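Local structure of malate dehydrogenase (Porphyromonas gingivalis, 3FI9) at residues V147-G152 with H272-M277; V265-F270 with S289-L294; N23-A28 with L37-P42; D96-N101 with A311-E316. The protein probably catalyses the NAD-dependent interconversion of malate and oxaloacetate. One frame throughout, in Å; residues are numbered along the deposited sequence.

Interaction 1 (V147-G152 with H272-M277)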
loop_
_atom_site.group_PDB
_atom_site.type_symbol
_atom_site.label_atom_id
_atom_site.label_comp_id
_atom_site.label_asym_id
_atom_site.label_seq_id
_atom_site.Cartn_x
_atom_site.Cartn_y
_atom_site.Cartn_z
ATOM N N VAL A 147 -8.893 -20.287 -12.083
ATOM C CA VAL A 147 -9.620 -19.429 -11.128
ATOM C C VAL A 147 -9.302 -19.796 -9.694
ATOM O O VAL A 147 -9.389 -20.963 -9.349
ATOM C CB VAL A 147 -11.161 -19.503 -11.329
ATOM C CG1 VAL A 147 -11.925 -18.560 -10.333
ATOM C CG2 VAL A 147 -11.514 -19.138 -12.774
ATOM N N THR A 148 -8.933 -18.807 -8.868
ATOM C CA THR A 148 -8.703 -19.015 -7.426
ATOM C C THR A 148 -9.435 -17.946 -6.619
ATOM O O THR A 148 -9.888 -16.933 -7.165
ATOM C CB THR A 148 -7.214 -18.918 -7.048
ATOM O OG1 THR A 148 -6.634 -17.757 -7.672
ATOM C CG2 THR A 148 -6.461 -20.164 -7.535
ATOM N N THR A 149 -9.573 -18.182 -5.313
ATOM C CA THR A 149 -10.069 -17.166 -4.417
ATOM C C THR A 149 -9.050 -16.919 -3.303
ATOM O O THR A 149 -8.279 -17.794 -2.969
ATOM C CB THR A 149 -11.426 -17.586 -3.749
ATOM O OG1 THR A 149 -11.238 -18.786 -2.985
ATOM C CG2 THR A 149 -12.489 -17.921 -4.845
ATOM N N LEU A 150 -9.046 -15.705 -2.757
ATOM C CA LEU A 150 -8.309 -15.387 -1.545
ATOM C C LEU A 150 -8.865 -16.232 -0.382
ATOM O O LEU A 150 -10.058 -16.137 -0.053
ATOM C CB LEU A 150 -8.532 -13.911 -1.197
ATOM C CG LEU A 150 -8.013 -13.494 0.174
ATOM C CD1 LEU A 150 -6.472 -13.648 0.143
ATOM C CD2 LEU A 150 -8.472 -12.053 0.572
ATOM N N ALA A 151 -8.001 -17.037 0.228
ATOM C CA ALA A 151 -8.358 -17.903 1.315
ATOM C C ALA A 151 -7.237 -18.020 2.346
ATOM O O ALA A 151 -7.353 -18.834 3.265
ATOM C CB ALA A 151 -8.726 -19.302 0.783
ATOM N N GLY A 152 -6.163 -17.231 2.195
ATOM C CA GLY A 152 -4.927 -17.430 3.013
ATOM C C GLY A 152 -4.944 -16.671 4.355
ATOM O O GLY A 152 -4.105 -16.907 5.246
ATOM N N HIS A 272 -17.563 -31.406 -6.369
ATOM C CA HIS A 272 -18.240 -30.212 -6.963
ATOM C C HIS A 272 -18.273 -29.000 -6.068
ATOM O O HIS A 272 -19.349 -28.511 -5.687
ATOM C CB HIS A 272 -19.681 -30.563 -7.354
ATOM C CG HIS A 272 -19.764 -31.668 -8.348
ATOM N ND1 HIS A 272 -20.361 -32.882 -8.070
ATOM C CD2 HIS A 272 -19.258 -31.771 -9.599
ATOM C CE1 HIS A 272 -20.239 -33.682 -9.116
ATOM N NE2 HIS A 272 -19.576 -33.034 -10.058
ATOM N N ILE A 273 -17.089 -28.494 -5.714
ATOM C CA ILE A 273 -17.047 -27.432 -4.717
ATOM C C ILE A 273 -15.837 -26.558 -4.906
ATOM O O ILE A 273 -14.894 -26.940 -5.629
ATOM C CB ILE A 273 -17.023 -28.062 -3.271
ATOM C CG1 ILE A 273 -17.477 -27.056 -2.229
ATOM C CG2 ILE A 273 -15.629 -28.666 -2.955
ATOM C CD1 ILE A 273 -19.011 -26.800 -2.297
ATOM N N MET A 274 -15.831 -25.383 -4.279
ATOM C CA MET A 274 -14.560 -24.591 -4.188
ATOM C C MET A 274 -14.224 -24.504 -2.701
ATOM O O MET A 274 -15.090 -24.098 -1.911
ATOM C CB MET A 274 -14.766 -23.151 -4.647
ATOM C CG MET A 274 -15.346 -22.968 -6.027
ATOM S SD MET A 274 -13.994 -22.906 -7.258
ATOM C CE MET A 274 -13.145 -21.448 -6.602
ATOM N N MET A 275 -12.985 -24.848 -2.343
ATOM C CA MET A 275 -12.525 -24.876 -0.949
ATOM C C MET A 275 -11.108 -24.329 -0.881
ATOM O O MET A 275 -10.374 -24.483 -1.842
ATOM C CB MET A 275 -12.434 -26.336 -0.437
ATOM C CG MET A 275 -13.728 -26.870 0.088
ATOM S SD MET A 275 -13.495 -28.396 0.998
ATOM C CE MET A 275 -12.670 -29.357 -0.198
ATOM N N ALA A 276 -10.722 -23.766 0.276
ATOM C CA ALA A 276 -9.323 -23.479 0.606
ATOM C C ALA A 276 -8.590 -24.812 0.702
ATOM O O ALA A 276 -9.052 -25.723 1.407
ATOM C CB ALA A 276 -9.207 -22.710 1.970
ATOM N N MET A 277 -7.492 -24.926 -0.037
ATOM C CA MET A 277 -6.777 -26.177 -0.202
ATOM C C MET A 277 -5.276 -25.948 -0.124
ATOM O O MET A 277 -4.814 -24.812 -0.122
ATOM C CB MET A 277 -7.141 -26.815 -1.553
ATOM C CG MET A 277 -8.529 -27.471 -1.602
ATOM S SD MET A 277 -8.506 -29.216 -0.952
ATOM C CE MET A 277 -8.420 -28.922 0.775
#
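Ala151 and Ala276 mark the closest pass of the two backbones, their CA atoms 5.7 Å apart, where the chain just past strand 147-150 comes up to strand 273-277, near the start of the strand that separates them. In the mixed sheet of this two-domain dehydrogenase, 261-267 lies between the two and runs antiparallel to both: Thr149 bonds through its backbone to Gly262, and Met275 to Cys263. What crosses directly from 147-152 to 272-277 is apolar. The Ala151 CB and Ala276 CB methyls face each other at 3.6 Å, with nothing longer on either side chain to hold the chains apart. Further back, Met274 reaches over the gap. Its CG lies beside the backbone N (chi1 -55°), and bends at chi2 and chi3 carry CE to within 4.0 Å of Thr149 CG2. The methyl of Thr149 is therefore the branch that touches. At the far end His272 and Ile273 both face Val265, which makes a G1 beta bulge as the chain turns its corner. The Ala151 side chain lies about 6 Å from that of His182, the predicted proton acceptor. On Thr148, whose CB points away from 272-277, OG1 is hydrogen-bonded to His121 NE2.

Interaction 2 (V265-F270 with S289-L294)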
loop_
_atom_site.group_PDB
_atom_site.type_symbol
_atom_site.label_atom_id
_atom_site.label_comp_id
_atom_site.label_asym_id
_atom_site.label_seq_id
_atom_site.Cartn_x
_atom_site.Cartn_y
_atom_site.Cartn_z
ATOM N N VAL A 265 -12.455 -28.179 -6.418
ATOM C CA VAL A 265 -12.158 -29.530 -5.916
ATOM C C VAL A 265 -13.303 -30.424 -6.376
ATOM O O VAL A 265 -14.474 -30.092 -6.199
ATOM C CB VAL A 265 -12.126 -29.567 -4.352
ATOM C CG1 VAL A 265 -11.952 -30.991 -3.875
ATOM C CG2 VAL A 265 -10.981 -28.655 -3.802
ATOM N N ASN A 266 -13.002 -31.571 -6.954
ATOM C CA ASN A 266 -14.115 -32.493 -7.231
ATOM C C ASN A 266 -13.572 -33.896 -7.136
ATOM O O ASN A 266 -13.174 -34.432 -8.130
ATOM C CB ASN A 266 -14.701 -32.267 -8.625
ATOM C CG ASN A 266 -15.895 -33.190 -8.929
ATOM O OD1 ASN A 266 -16.692 -33.500 -8.059
ATOM N ND2 ASN A 266 -16.009 -33.611 -10.171
ATOM N N VAL A 267 -13.562 -34.473 -5.939
ATOM C CA VAL A 267 -13.017 -35.815 -5.739
ATOM C C VAL A 267 -13.944 -36.581 -4.819
ATOM O O VAL A 267 -14.808 -36.001 -4.166
ATOM C CB VAL A 267 -11.623 -35.759 -5.126
ATOM C CG1 VAL A 267 -10.688 -34.916 -6.010
ATOM C CG2 VAL A 267 -11.701 -35.156 -3.704
ATOM N N PRO A 268 -13.783 -37.907 -4.763
ATOM C CA PRO A 268 -14.711 -38.623 -3.879
ATOM C C PRO A 268 -14.692 -38.029 -2.477
ATOM O O PRO A 268 -13.619 -37.756 -1.956
ATOM C CB PRO A 268 -14.126 -40.050 -3.868
ATOM C CG PRO A 268 -13.456 -40.176 -5.233
ATOM C CD PRO A 268 -12.857 -38.812 -5.480
ATOM N N GLY A 269 -15.857 -37.818 -1.872
ATOM C CA GLY A 269 -15.955 -37.264 -0.507
ATOM C C GLY A 269 -16.010 -35.746 -0.453
ATOM O O GLY A 269 -16.507 -35.156 0.510
ATOM N N PHE A 270 -15.519 -35.105 -1.507
ATOM C CA PHE A 270 -15.521 -33.631 -1.588
ATOM C C PHE A 270 -15.907 -33.201 -3.026
ATOM O O PHE A 270 -15.087 -32.735 -3.784
ATOM C CB PHE A 270 -14.112 -33.148 -1.236
ATOM C CG PHE A 270 -13.714 -33.481 0.178
ATOM C CD1 PHE A 270 -14.127 -32.674 1.225
ATOM C CD2 PHE A 270 -12.957 -34.625 0.463
ATOM C CE1 PHE A 270 -13.762 -32.981 2.541
ATOM C CE2 PHE A 270 -12.579 -34.943 1.805
ATOM C CZ PHE A 270 -12.988 -34.119 2.823
ATOM N N SER A 289 -3.058 -30.376 -3.686
ATOM C CA SER A 289 -2.496 -31.667 -3.314
ATOM C C SER A 289 -3.616 -32.682 -3.030
ATOM O O SER A 289 -4.803 -32.348 -3.000
ATOM C CB SER A 289 -1.612 -31.495 -2.081
ATOM O OG SER A 289 -2.445 -31.380 -0.948
ATOM N N ASP A 290 -3.229 -33.917 -2.798
ATOM C CA ASP A 290 -4.161 -35.014 -2.598
ATOM C C ASP A 290 -4.868 -34.895 -1.242
ATOM O O ASP A 290 -4.251 -35.004 -0.182
ATOM C CB ASP A 290 -3.395 -36.351 -2.706
ATOM C CG ASP A 290 -4.262 -37.550 -2.388
ATOM O OD1 ASP A 290 -5.501 -37.391 -2.234
ATOM O OD2 ASP A 290 -3.702 -38.659 -2.322
ATOM N N ILE A 291 -6.175 -34.674 -1.265
ATOM C CA ILE A 291 -6.900 -34.410 -0.027
ATOM C C ILE A 291 -6.751 -35.593 0.905
ATOM O O ILE A 291 -6.700 -35.444 2.134
ATOM C CB ILE A 291 -8.397 -34.119 -0.320
ATOM C CG1 ILE A 291 -9.039 -33.279 0.782
ATOM C CG2 ILE A 291 -9.180 -35.418 -0.611
ATOM C CD1 ILE A 291 -9.970 -32.203 0.202
ATOM N N ASN A 292 -6.657 -36.777 0.323
ATOM C CA ASN A 292 -6.683 -37.968 1.150
ATOM C C ASN A 292 -5.411 -38.109 1.952
ATOM O O ASN A 292 -5.369 -38.893 2.891
ATOM C CB ASN A 292 -6.972 -39.227 0.331
ATOM C CG ASN A 292 -8.375 -39.247 -0.209
ATOM O OD1 ASN A 292 -9.323 -38.856 0.480
ATOM N ND2 ASN A 292 -8.527 -39.703 -1.448
ATOM N N GLN A 293 -4.382 -37.343 1.599
ATOM C CA GLN A 293 -3.133 -37.390 2.350
ATOM C C GLN A 293 -2.929 -36.127 3.194
ATOM O O GLN A 293 -1.863 -35.940 3.782
ATOM C CB GLN A 293 -1.931 -37.560 1.426
ATOM C CG GLN A 293 -1.063 -36.300 1.353
ATOM C CD GLN A 293 -0.096 -36.292 0.183
ATOM O OE1 GLN A 293 0.564 -37.299 -0.116
ATOM N NE2 GLN A 293 0.010 -35.143 -0.479
ATOM N N LEU A 294 -3.936 -35.257 3.255
ATOM C CA LEU A 294 -3.805 -34.034 4.054
ATOM C C LEU A 294 -3.979 -34.295 5.534
ATOM O O LEU A 294 -4.982 -34.870 5.957
ATOM C CB LEU A 294 -4.831 -32.972 3.665
ATOM C CG LEU A 294 -4.680 -31.959 2.552
ATOM C CD1 LEU A 294 -5.832 -30.964 2.729
ATOM C CD2 LEU A 294 -3.293 -31.246 2.486
HETATM O O HOH W 1 -12.507 -38.760 0.752
HETATM O O HOH W 2 -11.161 -38.267 -2.651
#
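Pro268 O takes hydrogen bonds from two waters, both leading to the amide of Asn292. Water 2 is the tighter donor, 2.6 Å from Pro268 O, and accepts from Asn292 ND2; water 1 gives one bond to Pro268 O and a longer one, 3.2 Å, to Asn292 OD1. Each amide end thus has its own bridge to that carbonyl. Beside this water link Ile291 plugs the contact. Its CD1 stands over one face of the Phe270 ring, 4.0 Å from the ring centroid and 15° off the normal, a CH-pi contact, while CG1 rests near CE2 toward the rim. A chi1 of -155° sets CG1 opposite the backbone N and turns CG2 to meet Val267 CG2 at 4.0 Å. In the C-terminal domain, a type II beta turn at 267-270 links strand 261-267 to strand 270-271, closed by Phe270 N to Val267 O (2.9 Å) and Val267 N to Phe270 O, with Gly269 third at positive phi. Within 289-294, the loop leading into helix 297-319, Asp290 makes an Asx turn: its OD1 accepts from Asn292 N, which comes from above the carboxylate plane. Leu303 of that helix packs on both Phe270 and Ile291.

Interaction 3 (N23-A28 with L37-P42)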
loop_
_atom_site.group_PDB
_atom_site.type_symbol
_atom_site.label_atom_id
_atom_site.label_comp_id
_atom_site.label_asym_id
_atom_site.label_seq_id
_atom_site.Cartn_x
_atom_site.Cartn_y
_atom_site.Cartn_z
ATOM N N ASN A 23 -5.478 -0.160 -2.889
ATOM C CA ASN A 23 -4.260 -0.726 -2.309
ATOM C C ASN A 23 -3.713 -1.770 -3.254
ATOM O O ASN A 23 -2.519 -1.871 -3.421
ATOM C CB ASN A 23 -4.516 -1.275 -0.898
ATOM C CG ASN A 23 -3.213 -1.717 -0.186
ATOM O OD1 ASN A 23 -2.676 -2.770 -0.473
ATOM N ND2 ASN A 23 -2.759 -0.930 0.782
ATOM N N MET A 24 -4.587 -2.514 -3.935
ATOM C CA MET A 24 -4.119 -3.503 -4.900
ATOM C C MET A 24 -3.379 -2.832 -6.045
ATOM O O MET A 24 -2.369 -3.344 -6.526
ATOM C CB MET A 24 -5.280 -4.330 -5.479
ATOM C CG MET A 24 -6.000 -5.306 -4.484
ATOM S SD MET A 24 -7.450 -6.092 -5.434
ATOM C CE MET A 24 -7.755 -7.493 -4.378
ATOM N N ALA A 25 -3.882 -1.689 -6.459
ATOM C CA ALA A 25 -3.274 -0.997 -7.567
ATOM C C ALA A 25 -1.867 -0.581 -7.205
ATOM O O ALA A 25 -0.957 -0.717 -8.006
ATOM C CB ALA A 25 -4.109 0.278 -7.946
ATOM N N GLN A 26 -1.704 -0.031 -6.015
ATOM C CA GLN A 26 -0.389 0.411 -5.545
ATOM C C GLN A 26 0.514 -0.826 -5.395
ATOM O O GLN A 26 1.666 -0.794 -5.735
ATOM C CB GLN A 26 -0.538 1.169 -4.206
ATOM C CG GLN A 26 0.887 1.553 -3.598
ATOM C CD GLN A 26 0.766 2.219 -2.242
ATOM O OE1 GLN A 26 -0.318 2.646 -1.828
ATOM N NE2 GLN A 26 1.880 2.267 -1.512
ATOM N N THR A 27 -0.034 -1.934 -4.899
ATOM C CA THR A 27 0.782 -3.123 -4.707
ATOM C C THR A 27 1.242 -3.727 -6.027
ATOM O O THR A 27 2.416 -4.158 -6.174
ATOM C CB THR A 27 0.023 -4.157 -3.840
ATOM O OG1 THR A 27 -0.270 -3.551 -2.572
ATOM C CG2 THR A 27 0.861 -5.461 -3.613
ATOM N N ALA A 28 0.328 -3.798 -6.980
ATOM C CA ALA A 28 0.680 -4.361 -8.290
ATOM C C ALA A 28 1.753 -3.513 -8.973
ATOM O O ALA A 28 2.700 -4.042 -9.578
ATOM C CB ALA A 28 -0.564 -4.399 -9.177
ATOM N N LEU A 37 -1.414 -1.822 -16.388
ATOM C CA LEU A 37 -2.280 -2.041 -15.232
ATOM C C LEU A 37 -3.543 -1.238 -15.453
ATOM O O LEU A 37 -3.496 -0.026 -15.657
ATOM C CB LEU A 37 -1.541 -1.562 -13.975
ATOM C CG LEU A 37 -2.319 -1.657 -12.671
ATOM C CD1 LEU A 37 -2.520 -3.104 -12.381
ATOM C CD2 LEU A 37 -1.563 -0.914 -11.501
ATOM N N CYS A 38 -4.690 -1.917 -15.442
ATOM C CA CYS A 38 -5.958 -1.274 -15.746
ATOM C C CYS A 38 -6.909 -1.342 -14.559
ATOM O O CYS A 38 -7.116 -2.424 -13.977
ATOM C CB CYS A 38 -6.569 -1.923 -16.996
ATOM S SG CYS A 38 -8.216 -1.350 -17.406
ATOM N N LEU A 39 -7.448 -0.181 -14.181
ATOM C CA LEU A 39 -8.298 -0.067 -13.005
ATOM C C LEU A 39 -9.744 0.117 -13.439
ATOM O O LEU A 39 -10.072 1.069 -14.201
ATOM C CB LEU A 39 -7.829 1.086 -12.134
ATOM C CG LEU A 39 -6.351 1.117 -11.718
ATOM C CD1 LEU A 39 -6.213 2.203 -10.644
ATOM C CD2 LEU A 39 -5.947 -0.273 -11.172
ATOM N N TYR A 40 -10.624 -0.785 -12.977
ATOM C CA TYR A 40 -12.036 -0.698 -13.359
ATOM C C TYR A 40 -12.909 -0.530 -12.103
ATOM O O TYR A 40 -12.695 -1.230 -11.107
ATOM C CB TYR A 40 -12.493 -1.935 -14.168
ATOM C CG TYR A 40 -14.016 -2.039 -14.175
ATOM C CD1 TYR A 40 -14.781 -1.305 -15.086
ATOM C CD2 TYR A 40 -14.682 -2.817 -13.241
ATOM C CE1 TYR A 40 -16.163 -1.377 -15.094
ATOM C CE2 TYR A 40 -16.079 -2.884 -13.214
ATOM C CZ TYR A 40 -16.817 -2.144 -14.134
ATOM O OH TYR A 40 -18.195 -2.214 -14.094
ATOM N N ASP A 41 -13.868 0.397 -12.144
ATOM C CA ASP A 41 -14.883 0.487 -11.125
ATOM C C ASP A 41 -16.052 1.221 -11.748
ATOM O O ASP A 41 -15.850 2.214 -12.486
ATOM C CB ASP A 41 -14.370 1.288 -9.912
ATOM C CG ASP A 41 -15.076 0.935 -8.620
ATOM O OD1 ASP A 41 -16.230 1.379 -8.480
ATOM O OD2 ASP A 41 -14.481 0.253 -7.709
ATOM N N PRO A 42 -17.284 0.779 -11.427
ATOM C CA PRO A 42 -18.498 1.583 -11.806
ATOM C C PRO A 42 -18.496 2.967 -11.193
ATOM O O PRO A 42 -19.163 3.860 -11.711
ATOM C CB PRO A 42 -19.673 0.773 -11.219
ATOM C CG PRO A 42 -19.051 -0.101 -10.159
ATOM C CD PRO A 42 -17.652 -0.456 -10.710
#
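Leu37 leaves its strand with CB directed at helix 19-30, and its CG stands anti to the backbone N (chi1 177°), which carries the fork of the side chain across to the helix. CB and CG themselves stay behind; the two methyls do the touching. CD1 goes to the Ala28 CB methyl at 4.0 Å, and CD2 lies against the helix backbone, 3.6 Å from Ala25 O. Two residues on, Leu39 has its CG beside the backbone N instead, and both of its methyls close on one small partner: CD2 is 3.8 Å and CD1 3.9 Å from Ala25 CB. Alanines at 25 and 28 let the strand leucines come down onto the helix, and the short helix and strand axes pass 9.9 Å apart, antiparallel at 179°.

The far side of the helix faces the second subunit. There Asn23 ND2 bonds to Gln26 OE1 of the second subunit, and the reciprocal bond forms as well. Within the helix, Asn23 O accepts from both Thr27 N and Thr27 OG1, the hydroxyl 2.9 Å away and above the carbonyl plane.

Past the strand, Asp41 OD2 bonds to Ala17 N, in the glycine-rich turn between strand 10-14 and helix 19-30, while OD1 takes Phe43 N. Strand 10-14, helix 19-30 and strand 37-40 make the first beta-alpha-beta unit of a Rossmann fold, with an acidic residue after its second strand; Asp41 is predicted to bind NAD, together with residues 15-21, as in other NAD-dependent dehydrogenases.

Interaction 4 (D96-N101 with A311-E316)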
loop_
_atom_site.group_PDB
_atom_site.type_symbol
_atom_site.label_atom_id
_atom_site.label_comp_id
_atom_site.label_asym_id
_atom_site.label_seq_id
_atom_site.Cartn_x
_atom_site.Cartn_y
_atom_site.Cartn_z
ATOM N N ASP A 96 -30.432 -12.187 0.459
ATOM C CA ASP A 96 -30.297 -11.099 -0.501
ATOM C C ASP A 96 -28.826 -10.749 -0.839
ATOM O O ASP A 96 -28.472 -10.550 -2.004
ATOM C CB ASP A 96 -31.104 -9.874 -0.044
ATOM C CG ASP A 96 -32.606 -10.007 -0.353
ATOM O OD1 ASP A 96 -33.204 -9.030 -0.852
ATOM O OD2 ASP A 96 -33.188 -11.095 -0.128
ATOM N N LEU A 97 -27.974 -10.687 0.173
ATOM C CA LEU A 97 -26.537 -10.508 -0.050
ATOM C C LEU A 97 -25.945 -11.686 -0.831
ATOM O O LEU A 97 -25.090 -11.506 -1.697
ATOM C CB LEU A 97 -25.805 -10.408 1.280
ATOM C CG LEU A 97 -25.612 -9.065 1.974
ATOM C CD1 LEU A 97 -24.677 -9.334 3.124
ATOM C CD2 LEU A 97 -25.005 -8.043 1.024
ATOM N N LEU A 98 -26.405 -12.887 -0.492
ATOM C CA LEU A 98 -25.945 -14.104 -1.129
ATOM C C LEU A 98 -26.269 -14.075 -2.616
ATOM O O LEU A 98 -25.395 -14.256 -3.463
ATOM C CB LEU A 98 -26.631 -15.306 -0.485
ATOM C CG LEU A 98 -26.415 -16.661 -1.160
ATOM C CD1 LEU A 98 -24.934 -16.989 -1.237
ATOM C CD2 LEU A 98 -27.213 -17.745 -0.401
ATOM N N LYS A 99 -27.536 -13.832 -2.916
ATOM C CA LYS A 99 -28.013 -13.714 -4.282
ATOM C C LYS A 99 -27.343 -12.551 -5.014
ATOM O O LYS A 99 -26.949 -12.679 -6.176
ATOM C CB LYS A 99 -29.545 -13.508 -4.287
ATOM C CG LYS A 99 -30.171 -13.590 -5.679
ATOM C CD LYS A 99 -31.691 -13.658 -5.577
ATOM C CE LYS A 99 -32.311 -13.969 -6.937
ATOM N NZ LYS A 99 -31.721 -13.142 -8.032
ATOM N N GLY A 100 -27.236 -11.415 -4.334
ATOM C CA GLY A 100 -26.612 -10.246 -4.915
ATOM C C GLY A 100 -25.172 -10.514 -5.311
ATOM O O GLY A 100 -24.748 -10.192 -6.432
ATOM N N ASN A 101 -24.407 -11.135 -4.422
ATOM C CA ASN A 101 -23.008 -11.438 -4.771
ATOM C C ASN A 101 -22.873 -12.575 -5.782
ATOM O O ASN A 101 -21.956 -12.564 -6.636
ATOM C CB ASN A 101 -22.193 -11.764 -3.515
ATOM C CG ASN A 101 -21.916 -10.553 -2.709
ATOM O OD1 ASN A 101 -21.203 -9.658 -3.158
ATOM N ND2 ASN A 101 -22.497 -10.488 -1.514
ATOM N N ALA A 311 -21.335 -27.214 0.748
ATOM C CA ALA A 311 -22.208 -27.932 -0.169
ATOM C C ALA A 311 -23.657 -27.507 0.019
ATOM O O ALA A 311 -24.399 -27.332 -0.952
ATOM C CB ALA A 311 -22.045 -29.454 0.034
ATOM N N LYS A 312 -24.069 -27.274 1.253
ATOM C CA LYS A 312 -25.398 -26.706 1.452
ATOM C C LYS A 312 -25.586 -25.318 0.844
ATOM O O LYS A 312 -26.650 -25.029 0.265
ATOM C CB LYS A 312 -25.797 -26.703 2.923
ATOM C CG LYS A 312 -26.128 -28.113 3.389
ATOM C CD LYS A 312 -26.306 -28.156 4.893
ATOM C CE LYS A 312 -27.207 -27.049 5.362
ATOM N NZ LYS A 312 -27.798 -27.426 6.687
ATOM N N LEU A 313 -24.570 -24.464 0.946
ATOM C CA LEU A 313 -24.661 -23.119 0.365
ATOM C C LEU A 313 -24.667 -23.195 -1.176
ATOM O O LEU A 313 -25.431 -22.492 -1.836
ATOM C CB LEU A 313 -23.489 -22.226 0.832
ATOM C CG LEU A 313 -23.738 -20.717 0.730
ATOM C CD1 LEU A 313 -24.941 -20.329 1.621
ATOM C CD2 LEU A 313 -22.511 -19.910 1.108
ATOM N N ARG A 314 -23.813 -24.045 -1.736
ATOM C CA ARG A 314 -23.815 -24.282 -3.173
ATOM C C ARG A 314 -25.217 -24.665 -3.649
ATOM O O ARG A 314 -25.690 -24.140 -4.646
ATOM C CB ARG A 314 -22.850 -25.392 -3.540
ATOM C CG ARG A 314 -22.863 -25.812 -5.003
ATOM C CD ARG A 314 -22.310 -27.253 -5.115
ATOM N NE ARG A 314 -23.155 -28.220 -4.396
ATOM C CZ ARG A 314 -22.731 -29.403 -3.952
ATOM N NH1 ARG A 314 -21.489 -29.766 -4.165
ATOM N NH2 ARG A 314 -23.555 -30.231 -3.305
ATOM N N ASP A 315 -25.887 -25.556 -2.915
ATOM C CA ASP A 315 -27.209 -26.031 -3.334
ATOM C C ASP A 315 -28.301 -24.937 -3.247
ATOM O O ASP A 315 -29.208 -24.898 -4.083
ATOM C CB ASP A 315 -27.620 -27.288 -2.553
ATOM C CG ASP A 315 -26.759 -28.508 -2.879
ATOM O OD1 ASP A 315 -26.107 -28.582 -3.968
ATOM O OD2 ASP A 315 -26.756 -29.423 -2.021
ATOM N N GLU A 316 -28.213 -24.040 -2.269
ATOM C CA GLU A 316 -29.049 -22.840 -2.275
ATOM C C GLU A 316 -28.938 -22.050 -3.580
ATOM O O GLU A 316 -29.942 -21.638 -4.171
ATOM C CB GLU A 316 -28.665 -21.882 -1.146
ATOM C CG GLU A 316 -29.324 -22.120 0.187
ATOM C CD GLU A 316 -29.096 -20.966 1.141
ATOM O OE1 GLU A 316 -28.440 -21.203 2.172
ATOM O OE2 GLU A 316 -29.578 -19.831 0.868
#
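The carboxylate of Glu316 has Leu98 CD2 over one face, 3.4 Å from OE2, so a methyl and not a polar group meets it from helix 94-115. A second flat group, the guanidinium of Arg314, sits on the side of its helix turned away from 96-101. Ala311 CB lies 3.6 Å above its plane, nearer the edge of the group than its middle, and Asp315 lies at its edge: NE and NH2 both grip the single atom Asp315 OD1, with NE 3.0 Å from it. The two nitrogens reach OD1 from the same face of the carboxylate plane, and NH1 is used as well, bonded to His272 O.

The apolar part of the contact is Leu98 CD2 against Leu313 CD1, at 4.0 Å. A chi1 of 172° swings CG of Leu98 to the side opposite its own N, toward the other helix; the two side chains run antiparallel alongside each other, touching by one methyl each. Val317 and Met320 also pack on Leu98, and Leu313 reaches Asp130 and Ile131 of helix 129-140.

Helix 94-115 belongs to the NAD-binding domain and helix 297-319 to the C-terminal domain, so this is a domain interface. Leu98 lies about 6 Å, side chain to side chain, from Arg94, predicted to bind substrate; residues 86-92, just before helix 94-115, are not modelled, consistent with a mobile active-site loop as in relatives.

In the fold
From the N terminus, interaction 3 closes first, a short loop within the nucleotide-binding half, and all the others follow it in series. Interaction 4 then opens at 96-101 and closes only at 311-316, so interactions 1 and 2 nest inside its long loop. These two cross: interaction 1 runs from 147-152 to 272-277, while interaction 2 starts at 265-270 and closes at 289-294. Interactions 1 and 2 touch through neighbouring strands of the sheet; interaction 3 reaches the same sheet, its centre about 35 Å from that of interaction 2. Interactions 1 and 4 each tie the NAD-binding domain to the C-terminal domain, and they meet at His272 and Arg314.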